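PDB 3K89: malonyl CoA-ACP transacylase from Xanthomonas oryzae pv. oryzae, which probably transfers the malonyl group from malonyl-CoA to holo-acyl carrier protein, releasing CoA, a step that supplies fatty acid synthesis. Local coordinates for residues V75-P87 with P302-H314. Numbering follows the deposited sequence.
Sequences VWRLWTAQRGQRP and PADYAGALDAWAH
L78 lays its CD2 methyl over one face of the Y305 ring, 4.0 Å from the ring centroid. W79, next along the helix, turns an edge of its six-membered ring toward the Y305 face in an offset edge-to-face pair, planes at 89°. With CG anti to the backbone N (chi1 -177°), the indole reaches across to helix 302-311, where W79 CZ3 lies 4.0 Å from A308 CB; just past the helix end, W312 CE3 is 4.0 Å from W79 CH2. L309 CD1 sits over one face of the indole, and G84 CA packs on that ring as well. At the helix end Q82 bends at chi2 and its OE1 accepts a hydrogen bond from Y305 OH (3.0 Å), fixing the phenol's outer end. Past G84, Q85 O accepts a nearly straight hydrogen bond from W79 NE1 (2.8 Å, 169°), tying the turn back to the indole, while Q85 CG packs against H314 CB at 3.4 Å. F8 meets W79 edge-to-face, and W312 NE1 is hydrogen-bonded to D295 OD2. The contact thus joins C-terminal helix 302-311 to the end of helix 61-81 and the turn into strand 86-92 of the parallel sheet, part of the α/β acyltransferase fold, away from the predicted active site.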
loop_
_atom_site.group_PDB
_atom_site.type_symbol
_atom_site.label_atom_id
_atom_site.label_comp_id
_atom_site.label_asym_id
_atom_site.label_seq_id
_atom_site.Cartn_x
_atom_site.Cartn_y
_atom_site.Cartn_z
ATOM N N VAL A 75 8.267 6.036 10.576
ATOM C CA VAL A 75 8.165 4.998 11.606
ATOM C C VAL A 75 9.326 3.986 11.469
ATOM O O VAL A 75 9.875 3.524 12.473
ATOM C CB VAL A 75 6.787 4.309 11.596
ATOM C CG1 VAL A 75 6.719 3.241 12.729
ATOM C CG2 VAL A 75 5.680 5.378 11.772
ATOM N N TRP A 76 9.708 3.668 10.225
ATOM C CA TRP A 76 10.839 2.778 9.952
ATOM C C TRP A 76 12.114 3.318 10.601
ATOM O O TRP A 76 12.840 2.584 11.277
ATOM C CB TRP A 76 11.050 2.657 8.433
ATOM C CG TRP A 76 12.330 1.938 8.055
ATOM C CD1 TRP A 76 13.476 2.496 7.528
ATOM C CD2 TRP A 76 12.582 0.541 8.183
ATOM N NE1 TRP A 76 14.413 1.509 7.304
ATOM C CE2 TRP A 76 13.897 0.305 7.700
ATOM C CE3 TRP A 76 11.823 -0.545 8.637
ATOM C CZ2 TRP A 76 14.465 -0.963 7.673
ATOM C CZ3 TRP A 76 12.394 -1.812 8.613
ATOM C CH2 TRP A 76 13.707 -2.009 8.131
ATOM N N ARG A 77 12.377 4.603 10.398
ATOM C CA ARG A 77 13.604 5.226 10.919
ATOM C C ARG A 77 13.597 5.263 12.442
ATOM O O ARG A 77 14.644 5.065 13.077
ATOM C CB ARG A 77 13.810 6.610 10.316
ATOM C CG ARG A 77 14.210 6.531 8.842
ATOM C CD ARG A 77 14.334 7.911 8.238
ATOM N NE ARG A 77 14.883 7.869 6.875
ATOM C CZ ARG A 77 15.157 8.962 6.159
ATOM N NH1 ARG A 77 14.910 10.175 6.661
ATOM N NH2 ARG A 77 15.644 8.857 4.927
ATOM N N LEU A 78 12.412 5.454 13.014
ATOM C CA LEU A 78 12.253 5.440 14.469
ATOM C C LEU A 78 12.590 4.072 15.041
ATOM O O LEU A 78 13.428 3.965 15.948
ATOM C CB LEU A 78 10.830 5.867 14.854
ATOM C CG LEU A 78 10.441 5.851 16.337
ATOM C CD1 LEU A 78 11.366 6.732 17.174
ATOM C CD2 LEU A 78 8.981 6.293 16.493
ATOM N N TRP A 79 11.937 3.033 14.515
ATOM C CA TRP A 79 12.166 1.656 14.948
ATOM C C TRP A 79 13.639 1.298 14.834
ATOM O O TRP A 79 14.234 0.778 15.785
ATOM C CB TRP A 79 11.353 0.701 14.075
ATOM C CG TRP A 79 11.464 -0.727 14.486
ATOM C CD1 TRP A 79 12.355 -1.650 14.021
ATOM C CD2 TRP A 79 10.647 -1.407 15.446
ATOM N NE1 TRP A 79 12.133 -2.863 14.623
ATOM C CE2 TRP A 79 11.094 -2.736 15.506
ATOM C CE3 TRP A 79 9.574 -1.013 16.260
ATOM C CZ2 TRP A 79 10.512 -3.689 16.354
ATOM C CZ3 TRP A 79 8.987 -1.963 17.095
ATOM C CH2 TRP A 79 9.463 -3.283 17.139
ATOM N N THR A 80 14.223 1.589 13.674
ATOM C CA THR A 80 15.599 1.192 13.409
ATOM C C THR A 80 16.590 1.957 14.307
ATOM O O THR A 80 17.589 1.373 14.746
ATOM C CB THR A 80 15.957 1.226 11.890
ATOM O OG1 THR A 80 15.686 2.515 11.340
ATOM C CG2 THR A 80 15.135 0.202 11.132
ATOM N N ALA A 81 16.295 3.224 14.620
ATOM C CA ALA A 81 17.126 4.000 15.559
ATOM C C ALA A 81 16.991 3.505 16.999
ATOM O O ALA A 81 17.984 3.486 17.750
ATOM C CB ALA A 81 16.797 5.475 15.497
ATOM N N GLN A 82 15.775 3.110 17.386
ATOM C CA GLN A 82 15.500 2.674 18.764
ATOM C C GLN A 82 15.855 1.214 19.045
ATOM O O GLN A 82 15.438 0.649 20.071
ATOM C CB GLN A 82 14.055 2.990 19.172
ATOM C CG GLN A 82 13.786 4.478 19.309
ATOM C CD GLN A 82 12.741 4.803 20.363
ATOM O OE1 GLN A 82 11.677 4.192 20.410
ATOM N NE2 GLN A 82 13.037 5.784 21.205
ATOM N N ARG A 83 16.632 0.616 18.142
ATOM C CA ARG A 83 17.153 -0.746 18.304
ATOM C C ARG A 83 16.075 -1.814 18.253
ATOM O O ARG A 83 16.184 -2.843 18.914
ATOM C CB ARG A 83 17.980 -0.891 19.605
ATOM C CG ARG A 83 19.147 0.091 19.761
ATOM C CD ARG A 83 20.417 -0.377 19.046
ATOM N NE ARG A 83 20.183 -0.720 17.642
ATOM C CZ ARG A 83 19.915 0.161 16.680
ATOM N NH1 ARG A 83 19.828 1.461 16.953
ATOM N NH2 ARG A 83 19.717 -0.265 15.437
ATOM N N GLY A 84 15.032 -1.575 17.468
ATOM C CA GLY A 84 14.059 -2.622 17.216
ATOM C C GLY A 84 14.715 -3.706 16.379
ATOM O O GLY A 84 15.666 -3.433 15.639
ATOM N N GLN A 85 14.217 -4.934 16.500
ATOM C CA GLN A 85 14.702 -6.045 15.684
ATOM C C GLN A 85 14.578 -5.699 14.192
ATOM O O GLN A 85 13.559 -5.155 13.768
ATOM C CB GLN A 85 13.919 -7.325 16.007
ATOM C CG GLN A 85 14.220 -7.917 17.401
ATOM C CD GLN A 85 13.304 -9.085 17.803
ATOM O OE1 GLN A 85 13.489 -9.686 18.870
ATOM N NE2 GLN A 85 12.317 -9.405 16.962
ATOM N N ARG A 86 15.626 -5.981 13.414
ATOM C CA ARG A 86 15.562 -5.825 11.957
ATOM C C ARG A 86 14.752 -6.938 11.296
ATOM O O ARG A 86 15.044 -8.124 11.495
ATOM C CB ARG A 86 16.963 -5.773 11.340
ATOM C CG ARG A 86 17.365 -4.411 10.820
ATOM C CD ARG A 86 18.858 -4.354 10.486
ATOM N NE ARG A 86 19.313 -5.495 9.680
ATOM C CZ ARG A 86 19.245 -5.567 8.350
ATOM N NH1 ARG A 86 18.728 -4.571 7.643
ATOM N NH2 ARG A 86 19.692 -6.648 7.719
ATOM N N PRO A 87 13.737 -6.567 10.487
ATOM C CA PRO A 87 12.970 -7.594 9.800
ATOM C C PRO A 87 13.789 -8.315 8.724
ATOM O O PRO A 87 14.710 -7.721 8.147
ATOM C CB PRO A 87 11.799 -6.813 9.181
ATOM C CG PRO A 87 12.342 -5.429 8.978
ATOM C CD PRO A 87 13.286 -5.200 10.142
ATOM N N PRO A 302 1.868 5.930 19.950
ATOM C CA PRO A 302 2.819 5.684 21.043
ATOM C C PRO A 302 2.603 4.346 21.770
ATOM O O PRO A 302 3.569 3.605 21.990
ATOM C CB PRO A 302 2.587 6.869 21.972
ATOM C CG PRO A 302 2.228 7.974 21.026
ATOM C CD PRO A 302 1.348 7.305 19.989
ATOM N N ALA A 303 1.360 4.014 22.106
ATOM C CA ALA A 303 1.144 2.783 22.862
ATOM C C ALA A 303 1.385 1.519 22.042
ATOM O O ALA A 303 1.898 0.519 22.564
ATOM C CB ALA A 303 -0.265 2.770 23.483
ATOM N N ASP A 304 1.004 1.537 20.768
ATOM C CA ASP A 304 1.204 0.354 19.937
ATOM C C ASP A 304 2.681 0.184 19.602
ATOM O O ASP A 304 3.209 -0.927 19.630
ATOM C CB ASP A 304 0.376 0.463 18.653
ATOM C CG ASP A 304 -1.113 0.363 18.913
ATOM O OD1 ASP A 304 -1.533 -0.423 19.788
ATOM O OD2 ASP A 304 -1.892 1.080 18.227
ATOM N N TYR A 305 3.340 1.299 19.304
ATOM C CA TYR A 305 4.783 1.305 19.074
ATOM C C TYR A 305 5.548 0.753 20.281
ATOM O O TYR A 305 6.362 -0.170 20.140
ATOM C CB TYR A 305 5.265 2.712 18.690
ATOM C CG TYR A 305 6.740 2.764 18.469
ATOM C CD1 TYR A 305 7.286 2.450 17.223
ATOM C CD2 TYR A 305 7.602 3.075 19.508
ATOM C CE1 TYR A 305 8.659 2.460 17.028
ATOM C CE2 TYR A 305 8.972 3.094 19.319
ATOM C CZ TYR A 305 9.493 2.785 18.078
ATOM O OH TYR A 305 10.858 2.791 17.888
ATOM N N ALA A 306 5.253 1.276 21.475
ATOM C CA ALA A 306 5.940 0.832 22.693
ATOM C C ALA A 306 5.663 -0.627 22.991
ATOM O O ALA A 306 6.557 -1.357 23.429
ATOM C CB ALA A 306 5.542 1.693 23.895
ATOM N N GLY A 307 4.427 -1.053 22.735
ATOM C CA GLY A 307 4.014 -2.437 22.962
ATOM C C GLY A 307 4.781 -3.430 22.107
ATOM O O GLY A 307 5.196 -4.484 22.583
ATOM N N ALA A 308 4.952 -3.092 20.826
ATOM C CA ALA A 308 5.694 -3.923 19.888
ATOM C C ALA A 308 7.175 -3.902 20.246
ATOM O O ALA A 308 7.816 -4.945 20.277
ATOM C CB ALA A 308 5.499 -3.408 18.464
ATOM N N LEU A 309 7.708 -2.711 20.500
ATOM C CA LEU A 309 9.123 -2.557 20.843
ATOM C C LEU A 309 9.476 -3.401 22.062
ATOM O O LEU A 309 10.574 -3.954 22.132
ATOM C CB LEU A 309 9.494 -1.080 21.067
ATOM C CG LEU A 309 10.982 -0.708 21.035
ATOM C CD1 LEU A 309 11.593 -1.014 19.665
ATOM C CD2 LEU A 309 11.193 0.760 21.411
ATOM N N ASP A 310 8.535 -3.519 23.000
ATOM C CA ASP A 310 8.742 -4.306 24.219
ATOM C C ASP A 310 8.589 -5.806 23.996
ATOM O O ASP A 310 9.442 -6.582 24.433
ATOM C CB ASP A 310 7.803 -3.861 25.336
ATOM C CG ASP A 310 8.122 -4.527 26.659
ATOM O OD1 ASP A 310 7.435 -5.513 27.004
ATOM O OD2 ASP A 310 9.069 -4.077 27.342
ATOM N N ALA A 311 7.513 -6.206 23.316
ATOM C CA ALA A 311 7.207 -7.625 23.087
ATOM C C ALA A 311 8.234 -8.340 22.204
ATOM O O ALA A 311 8.391 -9.565 22.296
ATOM C CB ALA A 311 5.799 -7.787 22.513
ATOM N N TRP A 312 8.918 -7.572 21.357
ATOM C CA TRP A 312 9.929 -8.090 20.436
ATOM C C TRP A 312 11.292 -7.442 20.741
ATOM O O TRP A 312 11.912 -6.826 19.859
ATOM C CB TRP A 312 9.536 -7.797 18.976
ATOM C CG TRP A 312 8.182 -8.304 18.535
ATOM C CD1 TRP A 312 7.505 -9.379 19.024
ATOM C CD2 TRP A 312 7.368 -7.774 17.472
ATOM N NE1 TRP A 312 6.317 -9.543 18.352
ATOM C CE2 TRP A 312 6.206 -8.569 17.399
ATOM C CE3 TRP A 312 7.503 -6.697 16.589
ATOM C CZ2 TRP A 312 5.186 -8.328 16.468
ATOM C CZ3 TRP A 312 6.488 -6.455 15.676
ATOM C CH2 TRP A 312 5.348 -7.270 15.621
ATOM N N ALA A 313 11.746 -7.584 21.985
ATOM C CA ALA A 313 12.890 -6.815 22.509
ATOM C C ALA A 313 14.302 -7.309 22.124
ATOM O O ALA A 313 14.822 -8.269 22.717
ATOM C CB ALA A 313 12.771 -6.668 24.036
ATOM N N HIS A 314 14.906 -6.640 21.134
ATOM C CA HIS A 314 16.343 -6.766 20.837
ATOM C C HIS A 314 16.902 -5.461 20.279
ATOM O O HIS A 314 17.931 -4.966 20.743
ATOM C CB HIS A 314 16.637 -7.907 19.856
ATOM C CG HIS A 314 16.769 -9.253 20.502
ATOM N ND1 HIS A 314 16.109 -10.370 20.035
ATOM C CD2 HIS A 314 17.484 -9.662 21.579
ATOM C CE1 HIS A 314 16.413 -11.409 20.794
ATOM N NE2 HIS A 314 17.246 -11.007 21.738
#